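Local coordinates for lysine-sensitive aspartokinase 3 (Escherichia coli, PDB 2J0W), which catalyses the ATP-dependent phosphorylation of L-aspartate to 4-phospho-L-aspartate, the first step toward lysine, which in turn inhibits it allosterically, at residues A[49-54]-A[58-63]; A[142-147]-A[167-172]; A[248-253]-A[424-429]. One frame throughout, in Å; residues are numbered along the deposited sequence.

In the fold
Interactions 1 and 2 both belong to the amino acid kinase part of the subunit, yet their centres are 32 Å apart and their nearest atoms about 14 Å, so each is a separate piece of packing. In interaction 1 the side chain of Ala-50 is about 12 Å from the bound aspartate; interaction 2 lies away from the annotated sites. Interaction 3 joins kinase helix 245-253 to a strand of the ACT region. Its Met-251 touches ADP, and the side chain of Asn-426 is about 8 Å from that of Asp-340, a residue of the lysine-inhibitor site. Its nearest atoms are about 17 Å from interaction 2.

Interaction 1: residues A[49-54]-A[58-63]; sequences VALAEG and GERFEK
Arg-60 meets Leu-51 through the aliphatic base of its side chain: its CG lies 3.7 Å from CD2 of Leu-51, and the two side chains cross at about a right angle. With CG anti to the backbone N (chi1 -162°), the arginine brings this methylene to the leucine methyl, then bends at chi3; its NE donates to the carbonyl O of Leu-55, in the connection between the two helices. The charged end is therefore engaged with the turn, and the stem does the packing.

One turn further along, Lys-63 supplies most of the contact made by residues 58-63. Its CB approaches Leu-51 CD2 to 3.5 Å, and the two chains slide past each other in opposite directions, with CG of the leucine 3.7 Å from the same lysine CB. A bend at chi2 (-71°) then carries the lysine alongside helix 44-51, where CE rests 4.0 Å from Ala-50 CB. Beyond that, NZ makes a long salt bridge, 4.0 Å to OE2 of Glu-59, one turn back on its own helix.

The segments belong to two consecutive helices, 44-51 and 57-75, of the kinase domain, joined by a short connection. A type I turn starting at Leu-51 leads out of the first helix to Gly-54, whose positive phi (94°) would press a CB against the preceding carbonyl O, so glycine suits the place. Leu-51 also reaches Leu-64 and Ile-67 of helix 57-75, while Val-49 and Ala-52 pack on helix 108-131.

No hydrogen bond or salt bridge crosses between the segments, and every close approach is between aliphatic carbons; 181 Å² is buried in all. Such chemistry implies apolar adhesion in which the stems of two charged residues shield Leu-51, while their polar ends are directed to partners on their own side or in the turn.

Interaction 2: residues A[142-147]-A[167-172]; sequences VRKVMR and ALQLLP
Gln-169 brings its amide to Lys-144 without a hydrogen bond being formed: NE2 stands 3.6 Å from the carbonyl O of Lys-144 and 3.8 Å from its CB. The glutamine CG is anti to its carbonyl carbon (chi1 -52°), and the chain runs extended from there to the base of the lysine, whose own end leads away. Since Gln-169 also touches a crystal neighbour, its exact pose in solution may differ.

Deeper in, CG2 of Val-145 faces CB of Leu-170 at 4.5 Å, a loose apolar contact between two buried residues. Val-145 continues onto Leu-162, Leu-165 and Ala-166, and Leu-170 onto Phe-140 and Leu-212.

Helix 159-176 is the connection of a beta-alpha-beta crossover between the adjacent parallel strands 137-139 and 178-182, at one end of the large kinase-domain sheet, and segment 142-147 lies in the loop leading to it. That loop is folded tightly: the carbonyl O of Val-142 accepts from N of Val-145 (2.6 Å) and N of Met-146 (2.7 Å), which arrive from opposite faces of its plane. Across from it the helix widens into a pi-type turn at 167-170 and kinks at Pro-172, whose N has no hydrogen to donate.

Interaction 3: residues A[248-253]-A[424-429]; sequences AAEMAT and SHNLCF
The carboxylate of Glu-250 and the amide of Asn-426 stand steeply to each other. ND2 of Asn-426 donates to OE1 of Glu-250 at 2.6 Å with a fairly straight N-H...O angle of 160°; the acceptor lies almost in the amide plane, whereas the donor comes from above the carboxylate, 54° out of its plane. Glu-250 OE2 is 3.6 Å from CB of His-425 and approaches the imidazole only obliquely, the ring being nearly perpendicular to the carboxylate. His-425 ND1 instead bonds to Gly-393 O.

Asn-426, at the start of strand 426-432 of the ACT region, has CG between its backbone N and carbonyl carbon (chi1 84°), which turns ND2 to Glu-250; the glutamate extends toward it from helix 245-253. OE2 is also held by Ser-423 OG, and ND2 also bonds to Ser-345 OG of the second subunit.

Replacing Glu-250 with an alanine would probably leave one amide N-H of Asn-426 without its acceptor, deprive Ser-423 OG of one of its partners and open a gap between helix and strand. The chemistry is that of a buried carboxylate gripped at both oxygens, linking the helix whose Met-251 touches ADP to an ACT strand that bonds Ser-345 of the second subunit, a residue of the lysine site that the two subunits share.

Interaction 1: residues A[49-54]-A[58-63]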
loop_
_atom_site.group_PDB
_atom_site.type_symbol
_atom_site.label_atom_id
_atom_site.label_comp_id
_atom_site.label_asym_id
_atom_site.label_seq_id
_atom_site.Cartn_x
_atom_site.Cartn_y
_atom_site.Cartn_z
ATOM N N VAL A 49 1.908 -14.871 -33.511
ATOM C CA VAL A 49 1.615 -13.563 -32.952
ATOM C C VAL A 49 2.228 -12.467 -33.830
ATOM O O VAL A 49 1.623 -11.415 -34.041
ATOM C CB VAL A 49 2.146 -13.450 -31.503
ATOM C CG1 VAL A 49 2.217 -11.984 -31.072
ATOM C CG2 VAL A 49 1.232 -14.231 -30.565
ATOM N N ALA A 50 3.419 -12.711 -34.356
ATOM C CA ALA A 50 4.053 -11.711 -35.201
ATOM C C ALA A 50 3.219 -11.502 -36.464
ATOM O O ALA A 50 3.181 -10.400 -37.014
ATOM C CB ALA A 50 5.449 -12.147 -35.571
ATOM N N LEU A 51 2.556 -12.566 -36.921
ATOM C CA LEU A 51 1.723 -12.482 -38.116
ATOM C C LEU A 51 0.396 -11.763 -37.855
ATOM O O LEU A 51 -0.140 -11.093 -38.739
ATOM C CB LEU A 51 1.452 -13.869 -38.661
ATOM C CG LEU A 51 2.630 -14.549 -39.350
ATOM C CD1 LEU A 51 2.288 -16.014 -39.599
ATOM C CD2 LEU A 51 2.941 -13.827 -40.657
ATOM N N ALA A 52 -0.126 -11.891 -36.640
ATOM C CA ALA A 52 -1.372 -11.229 -36.296
ATOM C C ALA A 52 -1.128 -9.744 -36.059
ATOM O O ALA A 52 -2.045 -8.993 -35.757
ATOM C CB ALA A 52 -1.995 -11.873 -35.059
ATOM N N GLU A 53 0.116 -9.315 -36.185
ATOM C CA GLU A 53 0.422 -7.896 -36.009
ATOM C C GLU A 53 0.298 -7.163 -37.331
ATOM O O GLU A 53 0.208 -5.936 -37.363
ATOM C CB GLU A 53 1.832 -7.703 -35.468
ATOM C CG GLU A 53 1.903 -7.814 -33.955
ATOM C CD GLU A 53 3.317 -7.729 -33.434
ATOM O OE1 GLU A 53 3.486 -7.783 -32.199
ATOM O OE2 GLU A 53 4.254 -7.610 -34.257
ATOM N N GLY A 54 0.272 -7.929 -38.417
ATOM C CA GLY A 54 0.175 -7.335 -39.736
ATOM C C GLY A 54 1.566 -7.144 -40.316
ATOM O O GLY A 54 2.240 -6.168 -40.018
ATOM N N GLY A 58 6.826 -9.843 -47.760
ATOM C CA GLY A 58 8.100 -10.506 -47.527
ATOM C C GLY A 58 8.155 -11.190 -46.185
ATOM O O GLY A 58 8.032 -12.406 -46.097
ATOM N N GLU A 59 8.357 -10.406 -45.138
ATOM C CA GLU A 59 8.439 -10.929 -43.785
ATOM C C GLU A 59 7.295 -11.885 -43.490
ATOM O O GLU A 59 7.467 -12.873 -42.783
ATOM C CB GLU A 59 8.414 -9.773 -42.796
ATOM C CG GLU A 59 8.717 -10.179 -41.380
ATOM C CD GLU A 59 8.873 -8.985 -40.475
ATOM O OE1 GLU A 59 8.979 -7.855 -40.999
ATOM O OE2 GLU A 59 8.899 -9.179 -39.241
ATOM N N ARG A 60 6.121 -11.584 -44.029
ATOM C CA ARG A 60 4.960 -12.434 -43.806
ATOM C C ARG A 60 5.272 -13.827 -44.328
ATOM O O ARG A 60 5.112 -14.821 -43.620
ATOM C CB ARG A 60 3.728 -11.872 -44.530
ATOM C CG ARG A 60 2.407 -12.428 -44.031
ATOM C CD ARG A 60 1.269 -12.135 -44.989
ATOM N NE ARG A 60 1.090 -10.706 -45.233
ATOM C CZ ARG A 60 0.641 -10.203 -46.380
ATOM N NH1 ARG A 60 0.329 -11.017 -47.381
ATOM N NH2 ARG A 60 0.508 -8.892 -46.534
ATOM N N PHE A 61 5.738 -13.897 -45.573
ATOM C CA PHE A 61 6.068 -15.184 -46.186
ATOM C C PHE A 61 7.143 -15.967 -45.431
ATOM O O PHE A 61 7.106 -17.195 -45.385
ATOM C CB PHE A 61 6.518 -14.998 -47.631
ATOM C CG PHE A 61 6.836 -16.296 -48.333
ATOM C CD1 PHE A 61 5.866 -17.296 -48.451
ATOM C CD2 PHE A 61 8.100 -16.522 -48.877
ATOM C CE1 PHE A 61 6.150 -18.498 -49.101
ATOM C CE2 PHE A 61 8.393 -17.719 -49.529
ATOM C CZ PHE A 61 7.414 -18.708 -49.641
ATOM N N GLU A 62 8.108 -15.261 -44.856
ATOM C CA GLU A 62 9.147 -15.930 -44.102
ATOM C C GLU A 62 8.490 -16.612 -42.902
ATOM O O GLU A 62 8.742 -17.790 -42.630
ATOM C CB GLU A 62 10.182 -14.923 -43.610
ATOM C CG GLU A 62 10.724 -14.018 -44.695
ATOM C CD GLU A 62 11.627 -12.933 -44.137
ATOM O OE1 GLU A 62 12.085 -12.076 -44.923
ATOM O OE2 GLU A 62 11.878 -12.941 -42.909
ATOM N N LYS A 63 7.633 -15.877 -42.196
ATOM C CA LYS A 63 6.968 -16.432 -41.023
ATOM C C LYS A 63 6.117 -17.649 -41.363
ATOM O O LYS A 63 6.161 -18.662 -40.659
ATOM C CB LYS A 63 6.084 -15.384 -40.353
ATOM C CG LYS A 63 6.777 -14.093 -40.030
ATOM C CD LYS A 63 7.784 -14.202 -38.901
ATOM C CE LYS A 63 8.138 -12.781 -38.456
ATOM N NZ LYS A 63 9.205 -12.706 -37.446
#

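Interaction 2: residues A[142-147]-A[167-172]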
loop_
_atom_site.group_PDB
_atom_site.type_symbol
_atom_site.label_atom_id
_atom_site.label_comp_id
_atom_site.label_asym_id
_atom_site.label_seq_id
_atom_site.Cartn_x
_atom_site.Cartn_y
_atom_site.Cartn_z
ATOM N N VAL A 142 -11.055 -28.391 -27.296
ATOM C CA VAL A 142 -11.449 -27.769 -26.034
ATOM C C VAL A 142 -12.468 -26.685 -26.196
ATOM O O VAL A 142 -13.274 -26.456 -25.300
ATOM C CB VAL A 142 -10.296 -27.109 -25.257
ATOM C CG1 VAL A 142 -9.665 -28.098 -24.304
ATOM C CG2 VAL A 142 -9.299 -26.515 -26.210
ATOM N N ARG A 143 -12.440 -25.999 -27.323
ATOM C CA ARG A 143 -13.393 -24.919 -27.513
ATOM C C ARG A 143 -14.837 -25.352 -27.287
ATOM O O ARG A 143 -15.687 -24.529 -26.942
ATOM C CB ARG A 143 -13.200 -24.297 -28.890
ATOM C CG ARG A 143 -11.856 -23.609 -28.998
ATOM C CD ARG A 143 -11.640 -23.027 -30.363
ATOM N NE ARG A 143 -11.533 -24.080 -31.364
ATOM C CZ ARG A 143 -11.308 -23.860 -32.655
ATOM N NH1 ARG A 143 -11.158 -22.619 -33.118
ATOM N NH2 ARG A 143 -11.251 -24.888 -33.486
ATOM N N LYS A 144 -15.118 -26.641 -27.452
ATOM C CA LYS A 144 -16.476 -27.133 -27.217
ATOM C C LYS A 144 -16.781 -27.069 -25.725
ATOM O O LYS A 144 -17.942 -27.040 -25.320
ATOM C CB LYS A 144 -16.629 -28.580 -27.677
ATOM C CG LYS A 144 -16.391 -28.822 -29.148
ATOM C CD LYS A 144 -16.503 -30.312 -29.443
ATOM C CE LYS A 144 -15.987 -30.660 -30.832
ATOM N NZ LYS A 144 -15.788 -32.133 -30.961
ATOM N N VAL A 145 -15.734 -27.035 -24.905
ATOM C CA VAL A 145 -15.920 -26.996 -23.468
ATOM C C VAL A 145 -15.418 -25.776 -22.723
ATOM O O VAL A 145 -16.084 -25.306 -21.799
ATOM C CB VAL A 145 -15.308 -28.233 -22.833
ATOM C CG1 VAL A 145 -14.885 -27.934 -21.410
ATOM C CG2 VAL A 145 -16.334 -29.367 -22.862
ATOM N N MET A 146 -14.255 -25.263 -23.114
ATOM C CA MET A 146 -13.644 -24.107 -22.453
ATOM C C MET A 146 -14.322 -22.777 -22.762
ATOM O O MET A 146 -13.789 -21.979 -23.535
ATOM C CB MET A 146 -12.169 -24.029 -22.864
ATOM C CG MET A 146 -11.357 -22.959 -22.170
ATOM S SD MET A 146 -11.287 -23.247 -20.399
ATOM C CE MET A 146 -10.211 -24.623 -20.350
ATOM N N ARG A 147 -15.489 -22.530 -22.165
ATOM C CA ARG A 147 -16.210 -21.277 -22.391
ATOM C C ARG A 147 -15.585 -20.146 -21.603
ATOM O O ARG A 147 -15.286 -20.307 -20.418
ATOM C CB ARG A 147 -17.658 -21.391 -21.958
ATOM C CG ARG A 147 -18.495 -20.183 -22.366
ATOM C CD ARG A 147 -19.369 -20.558 -23.537
ATOM N NE ARG A 147 -18.584 -21.262 -24.548
ATOM C CZ ARG A 147 -19.088 -22.160 -25.387
ATOM N NH1 ARG A 147 -20.383 -22.460 -25.333
ATOM N NH2 ARG A 147 -18.301 -22.761 -26.269
ATOM N N ALA A 167 -18.745 -32.461 -18.801
ATOM C CA ALA A 167 -19.394 -33.711 -18.420
ATOM C C ALA A 167 -20.347 -34.187 -19.504
ATOM O O ALA A 167 -20.709 -35.361 -19.548
ATOM C CB ALA A 167 -20.149 -33.535 -17.101
ATOM N N LEU A 168 -20.744 -33.285 -20.389
ATOM C CA LEU A 168 -21.670 -33.660 -21.447
ATOM C C LEU A 168 -21.002 -33.996 -22.778
ATOM O O LEU A 168 -21.600 -34.672 -23.616
ATOM C CB LEU A 168 -22.708 -32.548 -21.645
ATOM C CG LEU A 168 -23.460 -32.139 -20.369
ATOM C CD1 LEU A 168 -24.412 -30.986 -20.650
ATOM C CD2 LEU A 168 -24.216 -33.340 -19.823
ATOM N N GLN A 169 -19.765 -33.552 -22.976
ATOM C CA GLN A 169 -19.083 -33.822 -24.237
ATOM C C GLN A 169 -17.700 -34.430 -24.101
ATOM O O GLN A 169 -17.249 -35.146 -24.998
ATOM C CB GLN A 169 -18.947 -32.541 -25.056
ATOM C CG GLN A 169 -20.225 -31.766 -25.264
ATOM C CD GLN A 169 -20.221 -31.010 -26.584
ATOM O OE1 GLN A 169 -20.386 -31.604 -27.655
ATOM N NE2 GLN A 169 -20.017 -29.697 -26.517
ATOM N N LEU A 170 -17.027 -34.140 -22.990
ATOM C CA LEU A 170 -15.672 -34.629 -22.763
ATOM C C LEU A 170 -15.567 -35.896 -21.922
ATOM O O LEU A 170 -14.670 -36.718 -22.136
ATOM C CB LEU A 170 -14.818 -33.526 -22.117
ATOM C CG LEU A 170 -13.333 -33.879 -21.952
ATOM C CD1 LEU A 170 -12.703 -34.042 -23.318
ATOM C CD2 LEU A 170 -12.605 -32.806 -21.182
ATOM N N LEU A 171 -16.469 -36.056 -20.961
ATOM C CA LEU A 171 -16.429 -37.225 -20.098
ATOM C C LEU A 171 -16.582 -38.508 -20.912
ATOM O O LEU A 171 -15.728 -39.397 -20.853
ATOM C CB LEU A 171 -17.516 -37.128 -19.027
ATOM C CG LEU A 171 -17.436 -38.192 -17.936
ATOM C CD1 LEU A 171 -16.099 -38.115 -17.245
ATOM C CD2 LEU A 171 -18.557 -37.982 -16.939
ATOM N N PRO A 172 -17.667 -38.620 -21.693
ATOM C CA PRO A 172 -17.868 -39.826 -22.504
ATOM C C PRO A 172 -16.622 -40.201 -23.300
ATOM O O PRO A 172 -16.282 -41.379 -23.415
ATOM C CB PRO A 172 -19.038 -39.445 -23.401
ATOM C CG PRO A 172 -19.862 -38.575 -22.493
ATOM C CD PRO A 172 -18.814 -37.702 -21.818
#

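Interaction 3: residues A[248-253]-A[424-429]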
loop_
_atom_site.group_PDB
_atom_site.type_symbol
_atom_site.label_atom_id
_atom_site.label_comp_id
_atom_site.label_asym_id
_atom_site.label_seq_id
_atom_site.Cartn_x
_atom_site.Cartn_y
_atom_site.Cartn_z
ATOM N N ALA A 248 3.753 -21.384 -3.734
ATOM C CA ALA A 248 3.960 -21.412 -5.177
ATOM C C ALA A 248 3.058 -20.433 -5.902
ATOM O O ALA A 248 3.487 -19.757 -6.839
ATOM C CB ALA A 248 3.698 -22.810 -5.687
ATOM N N ALA A 249 1.804 -20.385 -5.464
ATOM C CA ALA A 249 0.815 -19.495 -6.039
ATOM C C ALA A 249 1.439 -18.119 -6.143
ATOM O O ALA A 249 1.364 -17.463 -7.183
ATOM C CB ALA A 249 -0.407 -19.439 -5.153
ATOM N N GLU A 250 2.083 -17.702 -5.057
ATOM C CA GLU A 250 2.727 -16.402 -5.007
ATOM C C GLU A 250 4.014 -16.356 -5.823
ATOM O O GLU A 250 4.409 -15.285 -6.300
ATOM C CB GLU A 250 2.986 -15.990 -3.550
ATOM C CG GLU A 250 1.781 -15.304 -2.895
ATOM C CD GLU A 250 2.090 -14.688 -1.530
ATOM O OE1 GLU A 250 3.218 -14.178 -1.343
ATOM O OE2 GLU A 250 1.197 -14.694 -0.648
ATOM N N MET A 251 4.665 -17.509 -5.984
ATOM C CA MET A 251 5.891 -17.588 -6.782
ATOM C C MET A 251 5.524 -17.299 -8.225
ATOM O O MET A 251 6.176 -16.495 -8.896
ATOM C CB MET A 251 6.517 -18.984 -6.717
ATOM C CG MET A 251 7.311 -19.278 -5.453
ATOM S SD MET A 251 8.285 -20.784 -5.620
ATOM C CE MET A 251 9.687 -20.169 -6.641
ATOM N N ALA A 252 4.475 -17.960 -8.700
ATOM C CA ALA A 252 4.042 -17.768 -10.071
ATOM C C ALA A 252 3.639 -16.313 -10.259
ATOM O O ALA A 252 4.125 -15.635 -11.165
ATOM C CB ALA A 252 2.868 -18.691 -10.393
ATOM N N THR A 253 2.780 -15.836 -9.368
ATOM C CA THR A 253 2.288 -14.477 -9.443
ATOM C C THR A 253 3.375 -13.426 -9.532
ATOM O O THR A 253 3.207 -12.416 -10.216
ATOM C CB THR A 253 1.391 -14.151 -8.244
ATOM O OG1 THR A 253 0.288 -15.066 -8.216
ATOM C CG2 THR A 253 0.850 -12.728 -8.355
ATOM N N SER A 424 2.087 -13.016 5.009
ATOM C CA SER A 424 3.145 -13.650 5.770
ATOM C C SER A 424 3.955 -14.586 4.883
ATOM O O SER A 424 4.750 -15.389 5.375
ATOM C CB SER A 424 2.560 -14.422 6.948
ATOM O OG SER A 424 1.592 -15.370 6.523
ATOM N N HIS A 425 3.747 -14.489 3.572
ATOM C CA HIS A 425 4.468 -15.347 2.633
ATOM C C HIS A 425 5.464 -14.606 1.760
ATOM O O HIS A 425 6.407 -15.218 1.262
ATOM C CB HIS A 425 3.501 -16.094 1.712
ATOM C CG HIS A 425 2.841 -17.277 2.345
ATOM N ND1 HIS A 425 3.534 -18.415 2.701
ATOM C CD2 HIS A 425 1.539 -17.520 2.639
ATOM C CE1 HIS A 425 2.686 -19.309 3.181
ATOM N NE2 HIS A 425 1.469 -18.792 3.153
ATOM N N ASN A 426 5.290 -13.301 1.577
ATOM C CA ASN A 426 6.221 -12.588 0.703
ATOM C C ASN A 426 6.636 -11.173 1.085
ATOM O O ASN A 426 5.969 -10.483 1.858
ATOM C CB ASN A 426 5.639 -12.504 -0.701
ATOM C CG ASN A 426 4.695 -11.330 -0.852
ATOM O OD1 ASN A 426 5.108 -10.168 -0.735
ATOM N ND2 ASN A 426 3.418 -11.619 -1.096
ATOM N N LEU A 427 7.731 -10.750 0.464
ATOM C CA LEU A 427 8.284 -9.420 0.634
ATOM C C LEU A 427 8.804 -9.022 -0.741
ATOM O O LEU A 427 9.766 -9.614 -1.238
ATOM C CB LEU A 427 9.437 -9.436 1.631
ATOM C CG LEU A 427 10.037 -8.062 1.942
ATOM C CD1 LEU A 427 10.741 -8.134 3.277
ATOM C CD2 LEU A 427 10.994 -7.612 0.839
ATOM N N CYS A 428 8.183 -8.028 -1.363
ATOM C CA CYS A 428 8.626 -7.620 -2.689
ATOM C C CYS A 428 9.206 -6.230 -2.718
ATOM O O CYS A 428 9.033 -5.444 -1.792
ATOM C CB CYS A 428 7.463 -7.668 -3.671
ATOM S SG CYS A 428 6.433 -9.100 -3.446
ATOM N N PHE A 429 9.894 -5.933 -3.807
ATOM C CA PHE A 429 10.461 -4.619 -3.990
ATOM C C PHE A 429 10.928 -4.415 -5.423
ATOM O O PHE A 429 11.171 -5.375 -6.152
ATOM C CB PHE A 429 11.590 -4.383 -2.990
ATOM C CG PHE A 429 12.731 -5.332 -3.116
ATOM C CD1 PHE A 429 13.860 -4.989 -3.853
ATOM C CD2 PHE A 429 12.705 -6.553 -2.459
ATOM C CE1 PHE A 429 14.960 -5.853 -3.926
ATOM C CE2 PHE A 429 13.796 -7.425 -2.524
ATOM C CZ PHE A 429 14.925 -7.074 -3.257
#